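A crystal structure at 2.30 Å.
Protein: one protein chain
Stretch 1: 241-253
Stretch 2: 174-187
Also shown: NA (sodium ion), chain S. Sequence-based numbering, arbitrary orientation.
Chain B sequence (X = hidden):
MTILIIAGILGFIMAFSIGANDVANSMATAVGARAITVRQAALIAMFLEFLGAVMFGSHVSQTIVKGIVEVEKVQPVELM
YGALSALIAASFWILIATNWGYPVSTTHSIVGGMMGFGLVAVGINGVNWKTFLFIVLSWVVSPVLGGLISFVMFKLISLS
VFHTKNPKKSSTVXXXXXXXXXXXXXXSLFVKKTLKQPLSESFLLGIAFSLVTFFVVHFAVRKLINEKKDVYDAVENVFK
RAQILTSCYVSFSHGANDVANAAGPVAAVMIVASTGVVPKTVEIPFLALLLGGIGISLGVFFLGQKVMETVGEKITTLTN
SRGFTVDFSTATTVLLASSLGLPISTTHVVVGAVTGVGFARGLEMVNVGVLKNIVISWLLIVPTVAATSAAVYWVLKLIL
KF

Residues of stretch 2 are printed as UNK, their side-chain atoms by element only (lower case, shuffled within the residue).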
# COMPACT_ATOMS: atom_id res chain seq x y z
N ARG B 241 -0.67 -18.50 -10.26
CA ARG B 241 -1.29 -17.25 -9.85
C ARG B 241 -0.47 -16.53 -8.78
O ARG B 241 -0.33 -15.31 -8.82
CB ARG B 241 -2.73 -17.50 -9.41
CG ARG B 241 -3.64 -17.99 -10.56
CD ARG B 241 -4.05 -16.83 -11.49
NE ARG B 241 -4.45 -15.64 -10.73
CZ ARG B 241 -4.77 -14.47 -11.28
NH1 ARG B 241 -4.72 -14.31 -12.60
NH2 ARG B 241 -5.12 -13.44 -10.51
N ALA B 242 0.10 -17.28 -7.82
CA ALA B 242 0.84 -16.66 -6.72
C ALA B 242 2.16 -16.03 -7.16
O ALA B 242 2.66 -15.10 -6.49
CB ALA B 242 1.09 -17.72 -5.64
N GLN B 243 2.73 -16.50 -8.26
CA GLN B 243 3.98 -15.91 -8.73
C GLN B 243 3.75 -14.54 -9.36
O GLN B 243 4.71 -13.80 -9.56
CB GLN B 243 4.71 -16.88 -9.67
CG GLN B 243 4.24 -16.94 -11.09
CD GLN B 243 5.40 -17.10 -12.06
OE1 GLN B 243 6.19 -16.17 -12.24
NE2 GLN B 243 5.53 -18.28 -12.66
N ILE B 244 2.51 -14.14 -9.57
CA ILE B 244 2.24 -12.74 -9.87
C ILE B 244 2.53 -11.87 -8.64
O ILE B 244 3.16 -10.81 -8.74
CB ILE B 244 0.78 -12.57 -10.35
CG1 ILE B 244 0.55 -13.45 -11.57
CG2 ILE B 244 0.46 -11.08 -10.67
CD1 ILE B 244 -0.91 -13.51 -12.03
N LEU B 245 2.07 -12.32 -7.47
CA LEU B 245 2.34 -11.59 -6.24
C LEU B 245 3.84 -11.51 -6.01
O LEU B 245 4.38 -10.45 -5.65
CB LEU B 245 1.66 -12.30 -5.06
CG LEU B 245 0.12 -12.32 -5.06
CD1 LEU B 245 -0.40 -12.96 -3.77
CD2 LEU B 245 -0.44 -10.92 -5.23
N THR B 246 4.51 -12.63 -6.22
CA THR B 246 5.95 -12.66 -5.97
C THR B 246 6.71 -11.80 -6.99
O THR B 246 7.74 -11.19 -6.67
CB THR B 246 6.37 -14.14 -5.90
OG1 THR B 246 7.53 -14.27 -5.09
CG2 THR B 246 6.61 -14.73 -7.27
N SER B 247 6.15 -11.63 -8.20
CA SER B 247 6.74 -10.68 -9.14
C SER B 247 6.58 -9.24 -8.64
O SER B 247 7.49 -8.40 -8.82
CB SER B 247 6.11 -10.83 -10.52
OG SER B 247 6.82 -11.76 -11.30
N CYS B 248 5.43 -8.93 -8.04
CA CYS B 248 5.24 -7.61 -7.42
C CYS B 248 6.28 -7.38 -6.33
O CYS B 248 6.81 -6.27 -6.18
CB CYS B 248 3.84 -7.49 -6.80
SG CYS B 248 2.46 -7.56 -7.93
N TYR B 249 6.50 -8.40 -5.51
CA TYR B 249 7.49 -8.33 -4.45
C TYR B 249 8.87 -7.98 -5.03
O TYR B 249 9.57 -7.08 -4.51
CB TYR B 249 7.50 -9.67 -3.71
CG TYR B 249 8.38 -9.80 -2.48
CD1 TYR B 249 8.70 -8.70 -1.69
CD2 TYR B 249 8.88 -11.04 -2.11
CE1 TYR B 249 9.50 -8.85 -0.56
CE2 TYR B 249 9.68 -11.20 -0.99
CZ TYR B 249 9.99 -10.09 -0.22
OH TYR B 249 10.79 -10.26 0.90
N VAL B 250 9.24 -8.60 -6.15
CA VAL B 250 10.53 -8.25 -6.76
C VAL B 250 10.53 -6.81 -7.25
O VAL B 250 11.51 -6.09 -7.05
CB VAL B 250 10.93 -9.23 -7.89
CG1 VAL B 250 12.32 -8.86 -8.41
CG2 VAL B 250 10.95 -10.64 -7.40
N SER B 251 9.45 -6.38 -7.90
CA SER B 251 9.33 -5.01 -8.41
C SER B 251 9.53 -3.96 -7.32
O SER B 251 10.22 -2.95 -7.51
CB SER B 251 7.95 -4.80 -9.03
OG SER B 251 7.98 -5.04 -10.41
N PHE B 252 8.85 -4.17 -6.19
CA PHE B 252 8.99 -3.30 -5.03
C PHE B 252 10.44 -3.24 -4.57
O PHE B 252 10.99 -2.14 -4.35
CB PHE B 252 8.08 -3.84 -3.91
CG PHE B 252 8.12 -3.03 -2.64
CD1 PHE B 252 9.11 -3.25 -1.68
CD2 PHE B 252 7.15 -2.07 -2.38
CE1 PHE B 252 9.14 -2.52 -0.50
CE2 PHE B 252 7.17 -1.33 -1.18
CZ PHE B 252 8.17 -1.56 -0.25
N SER B 253 11.07 -4.41 -4.41
CA SER B 253 12.43 -4.43 -3.89
C SER B 253 13.40 -3.83 -4.90
O SER B 253 14.39 -3.20 -4.53
CB SER B 253 12.81 -5.86 -3.52
OG SER B 253 13.12 -6.57 -4.69
N UNK B 174 1.30 -23.58 2.42
CA UNK B 174 2.68 -23.15 2.20
C UNK B 174 2.77 -21.89 1.35
O UNK B 174 3.69 -21.09 1.54
c UNK B 174 3.47 -24.27 1.52
N UNK B 175 1.87 -21.72 0.39
CA UNK B 175 1.91 -20.52 -0.44
C UNK B 175 1.50 -19.32 0.41
O UNK B 175 2.19 -18.28 0.37
c UNK B 175 1.67 -21.80 -2.57
c UNK B 175 1.04 -20.71 -1.69
c UNK B 175 0.80 -19.37 -2.43
c UNK B 175 1.22 -21.77 -3.99
N UNK B 176 0.41 -19.39 1.20
CA UNK B 176 0.11 -18.28 2.12
C UNK B 176 1.24 -17.99 3.07
O UNK B 176 1.50 -16.82 3.40
c UNK B 176 -0.71 -20.36 1.18
c UNK B 176 -1.82 -19.61 1.88
c UNK B 176 -1.14 -18.77 2.86
N UNK B 177 1.95 -19.02 3.54
CA UNK B 177 3.05 -18.76 4.44
C UNK B 177 4.11 -17.87 3.78
O UNK B 177 4.60 -16.92 4.39
c UNK B 177 6.08 -19.18 7.68
c UNK B 177 7.30 -19.34 7.04
c UNK B 177 4.95 -19.84 5.67
c UNK B 177 6.17 -19.99 5.03
c UNK B 177 7.34 -19.74 5.71
c UNK B 177 4.91 -19.42 6.99
c UNK B 177 3.69 -20.06 4.92
N UNK B 178 4.46 -18.14 2.53
CA UNK B 178 5.53 -17.34 1.93
C UNK B 178 5.05 -15.94 1.56
O UNK B 178 5.81 -14.97 1.71
c UNK B 178 8.85 -21.22 1.79
c UNK B 178 6.67 -20.50 1.05
c UNK B 178 8.38 -18.87 1.48
c UNK B 178 6.12 -18.07 0.72
c UNK B 178 7.54 -21.52 1.41
c UNK B 178 7.08 -19.17 1.09
c UNK B 178 9.27 -19.89 1.83
N UNK B 179 3.82 -15.79 1.05
CA UNK B 179 3.28 -14.45 0.80
C UNK B 179 3.30 -13.63 2.09
O UNK B 179 3.70 -12.45 2.09
c UNK B 179 2.74 -14.82 -2.12
c UNK B 179 1.87 -15.40 -1.05
c UNK B 179 1.34 -13.15 -0.16
c UNK B 179 1.86 -14.54 0.21
N UNK B 180 2.91 -14.25 3.21
CA UNK B 180 2.92 -13.60 4.51
C UNK B 180 4.32 -13.26 4.98
O UNK B 180 4.53 -12.22 5.62
c UNK B 180 2.24 -14.50 5.54
o UNK B 180 0.90 -14.69 5.16
N UNK B 181 5.29 -14.13 4.72
CA UNK B 181 6.67 -13.80 5.04
C UNK B 181 7.15 -12.58 4.26
O UNK B 181 7.86 -11.71 4.80
c UNK B 181 9.61 -16.37 4.96
c UNK B 181 8.95 -15.05 5.33
c UNK B 181 7.56 -15.01 4.75
c UNK B 181 8.85 -14.87 6.85
N UNK B 182 6.79 -12.51 2.98
CA UNK B 182 7.18 -11.36 2.16
C UNK B 182 6.61 -10.06 2.74
O UNK B 182 7.32 -9.05 2.88
c UNK B 182 6.69 -11.58 0.73
N UNK B 183 5.31 -10.07 3.07
CA UNK B 183 4.65 -8.91 3.66
C UNK B 183 5.27 -8.54 5.00
O UNK B 183 5.50 -7.36 5.29
c UNK B 183 2.45 -8.88 2.46
c UNK B 183 3.14 -9.21 3.78
c UNK B 183 2.41 -7.38 2.21
c UNK B 183 2.52 -8.43 4.89
N UNK B 184 5.55 -9.54 5.85
CA UNK B 184 6.21 -9.27 7.12
C UNK B 184 7.53 -8.55 6.90
O UNK B 184 7.87 -7.60 7.62
c UNK B 184 9.62 -10.25 10.03
c UNK B 184 6.90 -9.96 10.32
c UNK B 184 6.47 -10.55 7.92
c UNK B 184 9.10 -9.88 11.25
c UNK B 184 7.74 -9.74 11.40
c UNK B 184 8.77 -10.48 8.96
c UNK B 184 7.40 -10.34 9.10
N UNK B 185 8.30 -9.00 5.91
CA UNK B 185 9.60 -8.37 5.65
C UNK B 185 9.44 -6.93 5.20
O UNK B 185 10.09 -6.01 5.74
o UNK B 185 10.45 -10.56 5.06
c UNK B 185 10.37 -9.20 4.61
c UNK B 185 11.78 -8.67 4.43
N UNK B 186 8.56 -6.69 4.22
CA UNK B 186 8.36 -5.34 3.71
C UNK B 186 7.90 -4.39 4.82
O UNK B 186 8.44 -3.30 4.98
c UNK B 186 7.35 -5.35 2.56
s UNK B 186 6.63 -5.97 -0.06
c UNK B 186 5.44 -7.21 0.36
c UNK B 186 7.80 -6.13 1.32
N UNK B 187 6.91 -4.81 5.60
CA UNK B 187 6.32 -3.95 6.60
C UNK B 187 7.30 -3.69 7.74
O UNK B 187 7.51 -2.54 8.14
c UNK B 187 4.99 -4.55 7.11
c UNK B 187 3.96 -4.62 5.98
c UNK B 187 4.47 -3.78 8.33
c UNK B 187 3.57 -3.29 5.44
NA NA S . 6.65 -14.15 -10.95

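Position 174 carries a single side-chain carbon, out of reach of the other helix: Ala 174. At 175 there are four carbons, forked at the first, with one arm two carbons long. The side chain points toward stretch 1, and the short arm of the fork packs on Ala 242. This is Ile 175, whose CG2 lies 3.6 Å from Ala 242 CB, a close fit where the two backbones also run near each other, with 7.4 Å between Ile 175 CA and Ala 242 CA.

At 176 three carbons close a ring onto the backbone N, which identifies Pro 176. Its nitrogen has no hydrogen to give to the preceding turn, and the helix is kinked here. Positions 177 and 178 each have one carbon followed by a ring of six carbons, and neither reaches stretch 1: Phe 177, on the surface, and Phe 178, which is buried.

Position 179 again has four carbons forked at the first, with one longer arm. Its CA-to-CB bond points sideways, but the end of the side chain comes nearer, and both arms reach Leu 245. It is Ile 179, in the m,m rotamer; CD1 and CG2 of Ile 179 each lie 4.0 Å from Leu 245 CD1.

Position 180 has one carbon and one oxygen, Ser 180, and lies out of reach. Position 181 has four carbons forked at the second, Leu 181, directed sideways without touching stretch 1. At 182 a lone carbon points toward stretch 1 and sits over one face of the Tyr 249 ring. It is Ala 182: CB lies 3.6 Å from the centroid of the Tyr 249 ring, 18° off the ring normal, a CH-pi contact in which a methyl rests almost directly above the ring.

Position 183, four carbons forked at the first with one longer arm, points away and is Ile 183. Position 184, one carbon and a six-carbon ring, is Phe 184, also out of reach. The single carbon at 185 carries one oxygen and one carbon and faces the Tyr 249 hydroxyl, identifying Thr 185. Its CB is 3.9 Å from Tyr 249 OH, while its OG1 donates a hydrogen bond to Leu 181 O (2.8 Å), back into its own helix.

The unbranched chain at 186, two carbons, a sulfur and a carbon, reaches both Tyr 249 and Phe 252. This is Met 186. CG lies 3.7 Å from Tyr 249 CE1, and SD stands 4.2 Å from the centroid of the Phe 252 ring, over its face. At 187, with four carbons forked at the first and one longer arm, the CA-to-CB bond points away; the end of the side chain comes nearer but does not touch stretch 1: Ile 187.

The helices run nearly parallel, at 14°, and bury 407 Å² without a hydrogen bond between them. Small side chains permit close approach at Ala 242 and Ala 182, while Tyr 249 and Met 186 contribute the largest covered areas. Gln 243 and Ser 247 instead bind the sodium ion, apart from this packing.

Stretch 2 174-187: AIPFFISLAIFTMI
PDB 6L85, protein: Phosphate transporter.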